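Side-chain contacts in pyruvate kinase (PDB 6QXL), which probably catalyses the last step of glycolysis, in which a phosphoryl group passes from phosphoenolpyruvate to ADP to yield pyruvate and ATP: residues 44-49 with 180-185; 117-122 with 160-165; 175-180 with 206-211; 359-364 with 390-395; 369-374 with 455-460. All coordinates share one frame; numbering follows the deposited sequence.

Overall arrangement
The contacts fall into three regions of the subunit. Contacts 1 and 3 lie on the outside of the catalytic barrel, share Ile180 of helix 174-185, and have centres 12 Å apart; magnesium is held by Glu223 and Asp250 of the same domain. Contact 2 belongs to the small domain inserted ahead of that helix, its centre about 29 Å from contact 3. Contacts 4 and 5 are in the C-terminal alpha/beta domain, use the two ends of helix 359-373, and touch where Met393 CE comes 3.6 Å from Thr459 OG1. Bound glucose 6-phosphate lies about 8 Å from the Ile392 side chain in contact 4 and about 12 Å from Ile457 in contact 5.

Contact 1. Residues 44-49 with 180-185; sequences EHRARA and IKLAAD
Arg46 reaches across from helix 42-58 and sets its guanidinium group between two partners on helix 174-185, one below a face and one at an edge. The edge carries the polar part. NH2 donates to Asp185 OD2 at 2.9 Å in a salt bridge that is almost straight, with an N-H...O angle of 169°. The acceptor lies in the guanidinium plane, but the planes of the two flat groups are 75° apart, and NH2 engages OD2 alone across the contact, a single bond rather than a two-pronged fork. OD2 receives it on its anti side, somewhat out of the carboxylate plane.

The face belongs to Leu182. Its CD1 methyl sits under the guanidinium near the rim, 3.5 Å from Arg46 NH2 and 3.7 Å from Arg46 CZ. Leu182 holds CG anti to the backbone N (chi1 175°), which sends the branch out toward the arginine, while the Arg46 chain is extended from CG to NE and so spans the gap between backbones whose nearest CA atoms, Arg46 and Leu182, are 9.2 Å apart. Leu182 also rests on Phe37, and Arg46 NH1 has a weak, long ion pair with Asp43. This is a surface contact between two neighbouring outer helices of the TIM barrel, those following its second and third strands.

Contact 2. Residues 117-122 with 160-165; sequences KDCGVG and INRRGG
Arg162 overlaps the turn after helix 113-118 with the middle of its side chain: CD lies 4.1 Å from Cys119 SG, and farther out NH1 comes 3.0 Å from Asp118 O and 4.0 Å from Cys119 CA. The chain leaves strand 159-162 with CG anti to the backbone N, then bends at chi3 (63°), which swings the guanidinium back over its own segment. There NE and NH2 grip Gly165 O side-on, each at 3.0 Å, with the oxygen close to the guanidinium plane. NE meets that carbonyl nearly end-on and NH2 approaches on a lone pair, a double hold that fixes the rotation of the group. NH1 is left on the side of segment 117-122 and forms a salt bridge with Asp123. The nearby acid, Asp118, is turned to another partner: its OD2 accepts from Thr168 N.

Gly165 also closes the backbone, donating from N to Arg162 O at 2.8 Å, so the arginine clasps the turn it begins. The motif is a type II beta turn from Arg162 to Gly165, leading out of a strand of the small beta domain that pyruvate kinases insert into the barrel as a lid beside the active site.

Contact 3. Residues 175-180 with 206-211; sequences KDKADI and RRLLTE
Ile180 CG2 and Leu209 CG both stand anti to their own backbone N, the leucine with chi1 -175°. These choices bring the Ile180 CG2 methyl down onto the neighbouring helix, 3.7 Å from Leu209 CA, and lead Leu209 CD1 back to meet it at 3.8 Å. The other isoleucine branch goes beside the backbone N (chi1 -75°) and continues extended, so that CD1 travels along helix 199-211 to Leu208, 4.0 Å from its CB. There the two side chains run at about a right angle. CD1 thus packs on the Leu208 side chain, while CG2 lies against Leu209 and also near the Leu208 carbonyl.

Leu208 has a second neighbour. Its CD1 lies 3.9 Å from Lys177 CG, where the leucine meets the extended lysine stem at a slant, and Lys177 NZ goes on to a hydrogen bond with Tyr204 OH. Leu208 also rests on Leu172. The helix axes come within 9.9 Å and are inclined at -41°, as outer helices of a TIM barrel that follow one another round its wall: helix 174-185 leads into strand 190-193, and helix 199-211 comes after it.

Within segment 175-180, Lys175 NZ bridges to Asp179 OD2 at 2.8 Å on its syn lone pair and also donates to Phe37 O, so these charges are satisfied away from the interface. What joins the two helices here is therefore apolar, buried at Ile180 and Leu209 and more open at Lys177 and Leu208, with the lysine's ammonium group turned to Tyr204.

Contact 4. Residues 359-364 with 390-395; sequences CDESIA and PLIMSR
Ala364 CB sits against two consecutive side chains of helix 388-394, 3.6 Å from Ile392 CG2 and 3.7 Å from Met393 CG. Ile392 CG2, the branch anti to the backbone N, has a second neighbour in Glu361 CG at 4.0 Å. The glutamate passes across the isoleucine at about a right angle and uses only its aliphatic stem, its carboxylate having a weak, long ion pair with Arg351. With so small a residue as alanine at the crossing, the backbones come close: Ala364 CA and Met393 CA are 5.0 Å apart, and the helix axes approach to 8.7 Å at an angle of -48°.

These are helices of the C-terminal alpha/beta domain. Helix 359-373 leads into strand 377-383, and helix 388-394 makes the crossover from that strand to its parallel neighbour 402-406. Met393, extended beyond CG (chi2 -178°), reaches Ile380 and Cys382 of the sheet.

Farther along segment 390-395, Arg395 folds back on the backbone: its NE donates to Leu391 O at 3.0 Å and its NH2 to Ser394 OG at 2.9 Å, the hydroxyl lying in the guanidinium plane, and the same NH2 forms a salt bridge with Asp311. On the other helix Asp360 pairs with Arg358, and Ser362 packs on Phe374 of the second subunit.

Contact 5. Residues 369-374 with 455-460; sequences YTANHF and WVILTK
Ile457 and Trp455, on alternate residues of strand 455-461, meet the last part of helix 359-373 and the residue Phe374 beyond it in two quite different ways. The enclosed part is aliphatic. Ile457 CD1, carried outward because CG1 stands beside the backbone N and the chain then runs extended (chi2 179°), inserts as a single methyl against Thr370 CB at 4.0 Å and Ala371 CB at 4.1 Å. Both helix residues are buried, and Ile377 and Met473 touch Ile457 as well. The threonine offers carbon here; its OG1 is hydrogen-bonded to Ala366 O.

At the other end, where Trp455 is only partly buried, aromatic rings take over. Phe374 (CG anti to N) brings its edge to the face of Trp455 in a tilted edge-to-face pair, with the planes at 55° and the Phe374 centroid 5.0 Å from that of the indole five-membered ring. CE2 lies over that face, 4.0 Å from Trp455 CD2, with CZ beside it 4.1 Å from Trp455 NE1. The indole also stacks with His477, and Cys359 of the second subunit packs on it.

The turn that delivers Phe374 is held by His373, whose ND1 donates to Tyr369 O at 2.8 Å, while Phe374 N returns to Thr370 O. His373 NE2 bonds to Gly353 N of the second subunit. Within the C-terminal domain, then, helix and sheet are joined by dispersion between methyls and by ring-edge C-H groups over an electron-rich face, while the His373 imidazole bonds to Tyr369 O and to the second subunit.

Contact 1. Residues 44-49 with 180-185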
# COMPACT_ATOMS: atom_id res chain seq x y z
N GLU A 44 -27.53 -12.58 46.43
CA GLU A 44 -27.95 -13.02 45.09
C GLU A 44 -26.74 -13.13 44.15
O GLU A 44 -26.61 -14.11 43.39
CB GLU A 44 -29.01 -12.09 44.48
CG GLU A 44 -30.43 -12.38 45.02
CD GLU A 44 -31.48 -11.34 44.67
OE1 GLU A 44 -31.13 -10.12 44.65
OE2 GLU A 44 -32.66 -11.70 44.48
N HIS A 45 -25.84 -12.16 44.24
CA HIS A 45 -24.63 -12.19 43.43
C HIS A 45 -23.72 -13.33 43.87
O HIS A 45 -23.26 -14.12 43.03
CB HIS A 45 -23.91 -10.85 43.47
CG HIS A 45 -24.70 -9.73 42.85
ND1 HIS A 45 -25.30 -9.82 41.60
CD2 HIS A 45 -25.02 -8.51 43.34
CE1 HIS A 45 -25.93 -8.69 41.36
NE2 HIS A 45 -25.78 -7.88 42.40
N ARG A 46 -23.49 -13.45 45.17
CA ARG A 46 -22.65 -14.53 45.69
C ARG A 46 -23.14 -15.90 45.25
O ARG A 46 -22.34 -16.75 44.86
CB ARG A 46 -22.61 -14.49 47.20
CG ARG A 46 -21.77 -13.39 47.74
CD ARG A 46 -21.53 -13.65 49.22
NE ARG A 46 -20.51 -12.75 49.77
CZ ARG A 46 -20.78 -11.59 50.37
NH1 ARG A 46 -22.04 -11.10 50.46
NH2 ARG A 46 -19.75 -10.85 50.81
N ALA A 47 -24.45 -16.10 45.29
CA ALA A 47 -25.01 -17.40 44.93
C ALA A 47 -24.77 -17.70 43.45
O ALA A 47 -24.35 -18.81 43.11
CB ALA A 47 -26.50 -17.44 45.25
N ARG A 48 -25.02 -16.71 42.60
CA ARG A 48 -24.76 -16.85 41.17
C ARG A 48 -23.26 -17.07 40.88
O ARG A 48 -22.90 -17.96 40.12
CB ARG A 48 -25.28 -15.63 40.41
CG ARG A 48 -26.78 -15.55 40.33
CD ARG A 48 -27.21 -14.17 39.88
NE ARG A 48 -28.66 -14.00 39.92
CZ ARG A 48 -29.27 -12.81 39.90
NH1 ARG A 48 -28.56 -11.67 39.81
NH2 ARG A 48 -30.59 -12.73 39.95
N ALA A 49 -22.41 -16.29 41.54
CA ALA A 49 -20.96 -16.42 41.34
C ALA A 49 -20.47 -17.83 41.65
O ALA A 49 -19.72 -18.42 40.84
CB ALA A 49 -20.21 -15.40 42.19
N ILE A 180 -17.00 -2.40 45.42
CA ILE A 180 -15.60 -2.73 45.16
C ILE A 180 -15.11 -3.76 46.20
O ILE A 180 -14.45 -4.74 45.85
CB ILE A 180 -14.70 -1.48 45.14
CG1 ILE A 180 -14.93 -0.72 43.82
CG2 ILE A 180 -13.24 -1.86 45.21
CD1 ILE A 180 -14.26 0.64 43.70
N LYS A 181 -15.45 -3.52 47.45
CA LYS A 181 -15.11 -4.46 48.54
C LYS A 181 -15.80 -5.80 48.31
O LYS A 181 -15.19 -6.85 48.47
CB LYS A 181 -15.47 -3.90 49.90
CG LYS A 181 -14.55 -2.73 50.26
CD LYS A 181 -14.96 -1.96 51.50
CE LYS A 181 -14.16 -0.67 51.57
NZ LYS A 181 -13.93 -0.13 52.95
N LEU A 182 -17.05 -5.76 47.92
CA LEU A 182 -17.77 -6.99 47.62
C LEU A 182 -17.10 -7.75 46.48
O LEU A 182 -16.99 -8.97 46.55
CB LEU A 182 -19.23 -6.68 47.27
CG LEU A 182 -20.06 -7.86 46.82
CD1 LEU A 182 -20.05 -8.99 47.82
CD2 LEU A 182 -21.48 -7.46 46.52
N ALA A 183 -16.65 -7.04 45.46
CA ALA A 183 -15.99 -7.67 44.32
C ALA A 183 -14.69 -8.34 44.75
O ALA A 183 -14.44 -9.51 44.41
CB ALA A 183 -15.73 -6.67 43.22
N ALA A 184 -13.88 -7.62 45.52
CA ALA A 184 -12.66 -8.18 46.07
C ALA A 184 -12.94 -9.43 46.91
O ALA A 184 -12.25 -10.45 46.78
CB ALA A 184 -11.91 -7.14 46.89
N ASP A 185 -13.99 -9.36 47.73
CA ASP A 185 -14.36 -10.47 48.61
C ASP A 185 -14.79 -11.70 47.81
O ASP A 185 -14.54 -12.81 48.23
CB ASP A 185 -15.47 -10.03 49.58
CG ASP A 185 -15.79 -11.05 50.65
OD1 ASP A 185 -14.85 -11.39 51.41
OD2 ASP A 185 -16.98 -11.53 50.72

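Contact 2. Residues 117-122 with 160-165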
# COMPACT_ATOMS: atom_id res chain seq x y z
N LYS A 117 -29.45 21.97 38.88
CA LYS A 117 -28.46 23.02 38.73
C LYS A 117 -27.78 22.99 37.37
O LYS A 117 -27.56 24.03 36.76
CB LYS A 117 -27.39 22.92 39.85
CG LYS A 117 -28.02 23.34 41.21
CD LYS A 117 -27.08 23.53 42.37
CE LYS A 117 -27.81 23.26 43.70
NZ LYS A 117 -27.09 23.70 44.92
N ASP A 118 -27.50 21.81 36.87
CA ASP A 118 -26.78 21.61 35.62
C ASP A 118 -27.66 21.74 34.39
O ASP A 118 -27.21 22.16 33.34
CB ASP A 118 -26.15 20.24 35.57
CG ASP A 118 -25.09 20.03 36.70
OD1 ASP A 118 -24.68 21.09 37.36
OD2 ASP A 118 -24.76 18.82 36.91
N CYS A 119 -29.01 21.57 34.53
CA CYS A 119 -29.90 21.73 33.45
C CYS A 119 -30.43 23.17 33.23
O CYS A 119 -30.49 23.92 34.18
CB CYS A 119 -31.00 20.77 33.48
SG CYS A 119 -30.44 19.10 33.30
N GLY A 120 -30.76 23.44 31.95
CA GLY A 120 -31.28 24.69 31.54
C GLY A 120 -32.40 24.51 30.48
O GLY A 120 -32.60 23.44 29.89
N VAL A 121 -33.13 25.61 30.27
CA VAL A 121 -34.21 25.62 29.32
C VAL A 121 -33.69 25.18 27.95
O VAL A 121 -32.65 25.63 27.52
CB VAL A 121 -34.84 27.04 29.20
CG1 VAL A 121 -36.03 27.05 28.24
CG2 VAL A 121 -35.26 27.57 30.57
N GLY A 122 -34.41 24.27 27.31
CA GLY A 122 -33.99 23.71 26.03
C GLY A 122 -33.34 22.35 26.10
O GLY A 122 -33.39 21.62 25.15
N ILE A 160 -32.15 8.55 34.20
CA ILE A 160 -32.30 9.78 33.44
C ILE A 160 -30.91 10.30 33.08
O ILE A 160 -29.98 10.21 33.86
CB ILE A 160 -33.13 10.82 34.25
CG1 ILE A 160 -33.33 12.10 33.45
CG2 ILE A 160 -32.48 11.15 35.56
CD1 ILE A 160 -34.36 13.03 34.05
N ASN A 161 -30.79 10.84 31.88
CA ASN A 161 -29.58 11.54 31.47
C ASN A 161 -29.93 12.68 30.55
O ASN A 161 -31.02 12.75 30.05
CB ASN A 161 -28.55 10.60 30.81
CG ASN A 161 -27.10 11.14 30.89
OD1 ASN A 161 -26.83 12.30 31.21
ND2 ASN A 161 -26.15 10.26 30.64
N ARG A 162 -29.00 13.57 30.32
CA ARG A 162 -29.12 14.66 29.41
C ARG A 162 -28.46 14.35 28.07
O ARG A 162 -27.31 13.94 28.02
CB ARG A 162 -28.53 15.89 30.02
CG ARG A 162 -28.82 17.17 29.23
CD ARG A 162 -28.49 18.44 29.78
NE ARG A 162 -27.06 18.58 29.97
CZ ARG A 162 -26.48 19.63 30.45
NH1 ARG A 162 -27.16 20.80 30.69
NH2 ARG A 162 -25.16 19.57 30.73
N ARG A 163 -29.19 14.67 26.99
CA ARG A 163 -28.66 14.56 25.66
C ARG A 163 -27.46 15.56 25.61
O ARG A 163 -27.59 16.72 25.86
CB ARG A 163 -29.69 14.94 24.62
CG ARG A 163 -29.25 14.85 23.17
CD ARG A 163 -30.49 14.83 22.32
NE ARG A 163 -30.86 13.44 22.04
CZ ARG A 163 -32.12 12.99 21.78
NH1 ARG A 163 -33.12 13.83 21.62
NH2 ARG A 163 -32.30 11.71 21.58
N GLY A 164 -26.30 15.04 25.24
CA GLY A 164 -25.10 15.78 25.19
C GLY A 164 -24.18 15.53 26.38
O GLY A 164 -23.07 16.03 26.34
N GLY A 165 -24.70 14.94 27.47
CA GLY A 165 -23.95 14.74 28.67
C GLY A 165 -23.72 16.01 29.45
O GLY A 165 -24.59 16.87 29.51

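Contact 3. Residues 175-180 with 206-211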
# COMPACT_ATOMS: atom_id res chain seq x y z
N LYS A 175 -22.08 3.58 47.29
CA LYS A 175 -22.47 2.25 46.86
C LYS A 175 -21.30 1.55 46.14
O LYS A 175 -20.99 0.40 46.44
CB LYS A 175 -23.69 2.30 45.97
CG LYS A 175 -24.16 0.92 45.53
CD LYS A 175 -25.37 1.05 44.58
CE LYS A 175 -26.05 -0.31 44.40
NZ LYS A 175 -25.09 -1.37 44.02
N ASP A 176 -20.66 2.26 45.21
CA ASP A 176 -19.58 1.66 44.44
C ASP A 176 -18.40 1.24 45.31
O ASP A 176 -17.84 0.16 45.11
CB ASP A 176 -19.11 2.64 43.34
CG ASP A 176 -20.18 2.89 42.27
OD1 ASP A 176 -21.16 2.03 42.11
OD2 ASP A 176 -20.00 3.98 41.62
N LYS A 177 -18.05 2.07 46.28
CA LYS A 177 -16.98 1.72 47.22
C LYS A 177 -17.31 0.44 47.96
O LYS A 177 -16.44 -0.41 48.14
CB LYS A 177 -16.73 2.89 48.18
CG LYS A 177 -16.05 4.06 47.45
CD LYS A 177 -16.10 5.35 48.26
CE LYS A 177 -15.25 6.41 47.57
NZ LYS A 177 -15.23 7.69 48.31
N ALA A 178 -18.57 0.28 48.37
CA ALA A 178 -19.01 -0.96 49.00
C ALA A 178 -18.95 -2.13 48.04
O ALA A 178 -18.52 -3.22 48.42
CB ALA A 178 -20.43 -0.80 49.55
N ASP A 179 -19.37 -1.91 46.80
CA ASP A 179 -19.36 -2.96 45.78
C ASP A 179 -17.93 -3.35 45.38
O ASP A 179 -17.69 -4.51 45.05
CB ASP A 179 -20.16 -2.55 44.56
CG ASP A 179 -21.66 -2.38 44.85
OD1 ASP A 179 -22.19 -3.14 45.69
OD2 ASP A 179 -22.30 -1.51 44.18
N ILE A 180 -17.00 -2.40 45.42
CA ILE A 180 -15.60 -2.73 45.16
C ILE A 180 -15.11 -3.76 46.20
O ILE A 180 -14.45 -4.74 45.85
CB ILE A 180 -14.70 -1.48 45.14
CG1 ILE A 180 -14.93 -0.72 43.82
CG2 ILE A 180 -13.24 -1.86 45.21
CD1 ILE A 180 -14.26 0.64 43.70
N ARG A 206 -8.77 1.80 40.95
CA ARG A 206 -7.70 0.82 41.11
C ARG A 206 -7.13 0.85 42.53
O ARG A 206 -6.87 -0.20 43.12
CB ARG A 206 -6.58 1.05 40.10
CG ARG A 206 -5.70 -0.18 39.88
CD ARG A 206 -4.63 0.08 38.84
NE ARG A 206 -5.13 0.08 37.45
CZ ARG A 206 -5.44 -1.02 36.74
NH1 ARG A 206 -5.35 -2.23 37.28
NH2 ARG A 206 -5.84 -0.91 35.49
N ARG A 207 -6.97 2.05 43.07
CA ARG A 207 -6.51 2.23 44.45
C ARG A 207 -7.44 1.50 45.41
O ARG A 207 -7.00 0.63 46.16
CB ARG A 207 -6.48 3.73 44.78
CG ARG A 207 -5.56 4.17 45.88
CD ARG A 207 -4.99 5.58 45.65
NE ARG A 207 -5.91 6.61 45.13
CZ ARG A 207 -5.75 7.29 43.97
NH1 ARG A 207 -4.69 7.14 43.17
NH2 ARG A 207 -6.60 8.26 43.64
N LEU A 208 -8.73 1.80 45.32
CA LEU A 208 -9.72 1.19 46.20
C LEU A 208 -9.75 -0.33 46.07
O LEU A 208 -9.92 -1.04 47.05
CB LEU A 208 -11.10 1.77 45.96
CG LEU A 208 -11.22 3.30 46.19
CD1 LEU A 208 -12.59 3.79 45.76
CD2 LEU A 208 -10.92 3.64 47.66
N LEU A 209 -9.57 -0.82 44.85
CA LEU A 209 -9.62 -2.26 44.63
C LEU A 209 -8.40 -2.94 45.26
O LEU A 209 -8.53 -4.00 45.89
CB LEU A 209 -9.75 -2.60 43.16
CG LEU A 209 -9.91 -4.11 42.89
CD1 LEU A 209 -11.32 -4.56 43.26
CD2 LEU A 209 -9.57 -4.52 41.46
N THR A 210 -7.22 -2.37 45.06
CA THR A 210 -6.01 -2.94 45.67
C THR A 210 -6.06 -2.83 47.20
O THR A 210 -5.78 -3.81 47.89
CB THR A 210 -4.72 -2.30 45.14
OG1 THR A 210 -4.85 -0.91 45.13
CG2 THR A 210 -4.47 -2.76 43.67
N GLU A 211 -6.47 -1.67 47.70
CA GLU A 211 -6.70 -1.48 49.16
C GLU A 211 -7.61 -2.57 49.75
O GLU A 211 -7.37 -3.02 50.84
CB GLU A 211 -7.26 -0.09 49.47
CG GLU A 211 -6.18 1.02 49.44
CD GLU A 211 -6.73 2.45 49.58
OE1 GLU A 211 -6.07 3.40 49.10
OE2 GLU A 211 -7.86 2.62 50.08

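Contact 4. Residues 359-364 with 390-395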
# COMPACT_ATOMS: atom_id res chain seq x y z
N CYS A 359 10.74 -6.76 25.66
CA CYS A 359 11.22 -8.01 25.15
C CYS A 359 10.09 -9.05 25.02
O CYS A 359 10.02 -9.79 24.03
CB CYS A 359 12.34 -8.55 26.05
SG CYS A 359 12.81 -10.29 25.79
N ASP A 360 9.24 -9.14 26.05
CA ASP A 360 8.16 -10.14 26.00
C ASP A 360 7.12 -9.77 24.96
O ASP A 360 6.62 -10.66 24.25
CB ASP A 360 7.53 -10.39 27.39
CG ASP A 360 7.16 -9.11 28.14
OD1 ASP A 360 7.37 -7.98 27.60
OD2 ASP A 360 6.66 -9.29 29.27
N GLU A 361 6.87 -8.45 24.82
CA GLU A 361 6.08 -7.94 23.69
C GLU A 361 6.66 -8.47 22.37
O GLU A 361 5.91 -8.98 21.53
CB GLU A 361 6.06 -6.41 23.70
CG GLU A 361 4.93 -5.75 22.89
CD GLU A 361 4.96 -4.26 22.86
OE1 GLU A 361 5.48 -3.66 23.83
OE2 GLU A 361 4.40 -3.70 21.87
N SER A 362 7.98 -8.40 22.22
CA SER A 362 8.63 -8.82 20.98
C SER A 362 8.45 -10.29 20.64
O SER A 362 8.23 -10.62 19.47
CB SER A 362 10.12 -8.49 21.00
OG SER A 362 10.28 -7.09 20.83
N ILE A 363 8.52 -11.14 21.64
CA ILE A 363 8.34 -12.57 21.41
C ILE A 363 6.89 -12.86 21.03
O ILE A 363 6.63 -13.71 20.17
CB ILE A 363 8.72 -13.41 22.65
CG1 ILE A 363 10.20 -13.23 23.01
CG2 ILE A 363 8.44 -14.89 22.41
CD1 ILE A 363 11.15 -13.94 22.06
N ALA A 364 5.95 -12.18 21.67
CA ALA A 364 4.55 -12.35 21.31
C ALA A 364 4.33 -11.97 19.85
O ALA A 364 3.80 -12.77 19.05
CB ALA A 364 3.65 -11.54 22.20
N PRO A 390 -0.05 -13.87 26.28
CA PRO A 390 -1.13 -14.13 25.30
C PRO A 390 -2.08 -12.93 25.11
O PRO A 390 -2.76 -12.87 24.10
CB PRO A 390 -1.85 -15.36 25.87
CG PRO A 390 -1.61 -15.26 27.33
CD PRO A 390 -0.22 -14.68 27.49
N LEU A 391 -2.11 -11.98 26.03
CA LEU A 391 -2.78 -10.73 25.76
C LEU A 391 -2.20 -10.05 24.54
O LEU A 391 -2.94 -9.64 23.64
CB LEU A 391 -2.71 -9.80 26.97
CG LEU A 391 -3.24 -8.38 26.76
CD1 LEU A 391 -4.71 -8.38 26.48
CD2 LEU A 391 -2.97 -7.52 27.96
N ILE A 392 -0.87 -9.95 24.48
CA ILE A 392 -0.20 -9.30 23.36
C ILE A 392 -0.40 -10.13 22.09
O ILE A 392 -0.77 -9.59 21.05
CB ILE A 392 1.28 -9.12 23.63
CG1 ILE A 392 1.53 -8.34 24.93
CG2 ILE A 392 1.97 -8.42 22.46
CD1 ILE A 392 0.86 -7.00 25.04
N MET A 393 -0.22 -11.43 22.17
CA MET A 393 -0.42 -12.26 20.99
C MET A 393 -1.80 -11.99 20.36
O MET A 393 -1.91 -11.86 19.14
CB MET A 393 -0.29 -13.74 21.31
CG MET A 393 1.10 -14.17 21.75
SD MET A 393 1.14 -15.94 22.05
CE MET A 393 2.87 -16.18 22.39
N SER A 394 -2.82 -11.87 21.20
CA SER A 394 -4.19 -11.81 20.71
C SER A 394 -4.60 -10.42 20.21
O SER A 394 -5.69 -10.28 19.66
CB SER A 394 -5.14 -12.30 21.80
OG SER A 394 -5.04 -11.51 22.96
N ARG A 395 -3.74 -9.42 20.37
CA ARG A 395 -3.93 -8.14 19.69
C ARG A 395 -3.70 -8.20 18.18
O ARG A 395 -4.06 -7.29 17.48
CB ARG A 395 -3.02 -7.05 20.24
CG ARG A 395 -3.04 -6.79 21.73
CD ARG A 395 -4.42 -6.59 22.29
NE ARG A 395 -5.09 -7.87 22.47
CZ ARG A 395 -6.39 -8.02 22.65
NH1 ARG A 395 -7.20 -6.95 22.67
NH2 ARG A 395 -6.89 -9.24 22.77

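Contact 5. Residues 369-374 with 455-460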
# COMPACT_ATOMS: atom_id res chain seq x y z
N TYR A 369 3.60 -13.25 13.92
CA TYR A 369 4.22 -13.20 12.60
C TYR A 369 4.56 -14.59 12.08
O TYR A 369 4.20 -14.95 10.97
CB TYR A 369 5.46 -12.34 12.63
CG TYR A 369 6.30 -12.37 11.37
CD1 TYR A 369 5.96 -11.58 10.27
CD2 TYR A 369 7.44 -13.17 11.30
CE1 TYR A 369 6.75 -11.59 9.14
CE2 TYR A 369 8.24 -13.14 10.17
CZ TYR A 369 7.90 -12.35 9.10
OH TYR A 369 8.71 -12.33 7.99
N THR A 370 5.24 -15.37 12.89
CA THR A 370 5.66 -16.69 12.45
C THR A 370 4.45 -17.58 12.13
O THR A 370 4.41 -18.23 11.09
CB THR A 370 6.55 -17.36 13.50
OG1 THR A 370 7.68 -16.52 13.72
CG2 THR A 370 7.02 -18.71 13.03
N ALA A 371 3.48 -17.59 13.03
CA ALA A 371 2.29 -18.45 12.86
C ALA A 371 1.47 -18.06 11.64
O ALA A 371 0.99 -18.93 10.91
CB ALA A 371 1.43 -18.43 14.10
N ASN A 372 1.33 -16.77 11.41
CA ASN A 372 0.57 -16.31 10.25
C ASN A 372 1.23 -16.62 8.92
O ASN A 372 0.57 -16.55 7.92
CB ASN A 372 0.26 -14.81 10.33
CG ASN A 372 -1.00 -14.52 11.14
OD1 ASN A 372 -1.60 -15.40 11.76
ND2 ASN A 372 -1.39 -13.28 11.15
N HIS A 373 2.53 -16.94 8.90
CA HIS A 373 3.22 -17.22 7.64
C HIS A 373 3.67 -18.65 7.43
O HIS A 373 3.86 -19.03 6.30
CB HIS A 373 4.37 -16.26 7.47
CG HIS A 373 3.94 -14.84 7.32
ND1 HIS A 373 3.75 -14.01 8.40
CD2 HIS A 373 3.62 -14.10 6.23
CE1 HIS A 373 3.37 -12.82 7.99
NE2 HIS A 373 3.24 -12.86 6.67
N PHE A 374 3.86 -19.43 8.49
CA PHE A 374 4.22 -20.84 8.37
C PHE A 374 2.94 -21.64 8.67
O PHE A 374 2.64 -21.90 9.82
CB PHE A 374 5.41 -21.18 9.30
CG PHE A 374 5.95 -22.62 9.20
CD1 PHE A 374 5.97 -23.35 8.00
CD2 PHE A 374 6.49 -23.25 10.34
CE1 PHE A 374 6.51 -24.64 7.95
CE2 PHE A 374 7.03 -24.53 10.29
CZ PHE A 374 7.03 -25.22 9.09
N TRP A 455 3.02 -28.77 13.29
CA TRP A 455 4.00 -27.96 14.00
C TRP A 455 3.32 -27.07 15.01
O TRP A 455 2.13 -26.82 14.94
CB TRP A 455 4.77 -27.09 13.01
CG TRP A 455 5.64 -27.82 12.09
CD1 TRP A 455 5.27 -28.45 10.93
CD2 TRP A 455 7.03 -27.98 12.22
NE1 TRP A 455 6.37 -29.02 10.33
CE2 TRP A 455 7.47 -28.75 11.10
CE3 TRP A 455 7.97 -27.58 13.18
CZ2 TRP A 455 8.79 -29.11 10.92
CZ3 TRP A 455 9.30 -27.94 13.00
CH2 TRP A 455 9.70 -28.69 11.87
N VAL A 456 4.10 -26.54 15.93
CA VAL A 456 3.57 -25.77 17.05
C VAL A 456 4.61 -24.74 17.47
O VAL A 456 5.79 -24.95 17.29
CB VAL A 456 3.19 -26.76 18.20
CG1 VAL A 456 3.69 -26.39 19.59
CG2 VAL A 456 1.71 -26.89 18.20
N ILE A 457 4.15 -23.66 18.07
CA ILE A 457 5.05 -22.66 18.63
C ILE A 457 4.95 -22.74 20.14
O ILE A 457 3.84 -22.80 20.68
CB ILE A 457 4.70 -21.23 18.17
CG1 ILE A 457 5.04 -21.07 16.70
CG2 ILE A 457 5.44 -20.19 19.01
CD1 ILE A 457 4.71 -19.71 16.13
N LEU A 458 6.08 -22.73 20.82
CA LEU A 458 6.09 -22.66 22.26
C LEU A 458 6.84 -21.42 22.66
O LEU A 458 7.92 -21.15 22.14
CB LEU A 458 6.75 -23.91 22.85
CG LEU A 458 6.57 -24.08 24.36
CD1 LEU A 458 6.56 -25.54 24.72
CD2 LEU A 458 7.64 -23.37 25.18
N THR A 459 6.28 -20.66 23.59
CA THR A 459 6.97 -19.50 24.15
C THR A 459 7.09 -19.65 25.64
O THR A 459 6.20 -20.20 26.30
CB THR A 459 6.23 -18.16 23.85
OG1 THR A 459 4.97 -18.10 24.53
CG2 THR A 459 6.00 -18.00 22.33
N LYS A 460 8.18 -19.15 26.18
CA LYS A 460 8.44 -19.21 27.61
C LYS A 460 9.57 -18.27 27.96
O LYS A 460 10.12 -17.59 27.08
CB LYS A 460 8.80 -20.64 28.02
CG LYS A 460 10.12 -21.12 27.47
CD LYS A 460 10.50 -22.50 27.99
CE LYS A 460 11.96 -22.73 27.57
NZ LYS A 460 12.41 -24.12 27.76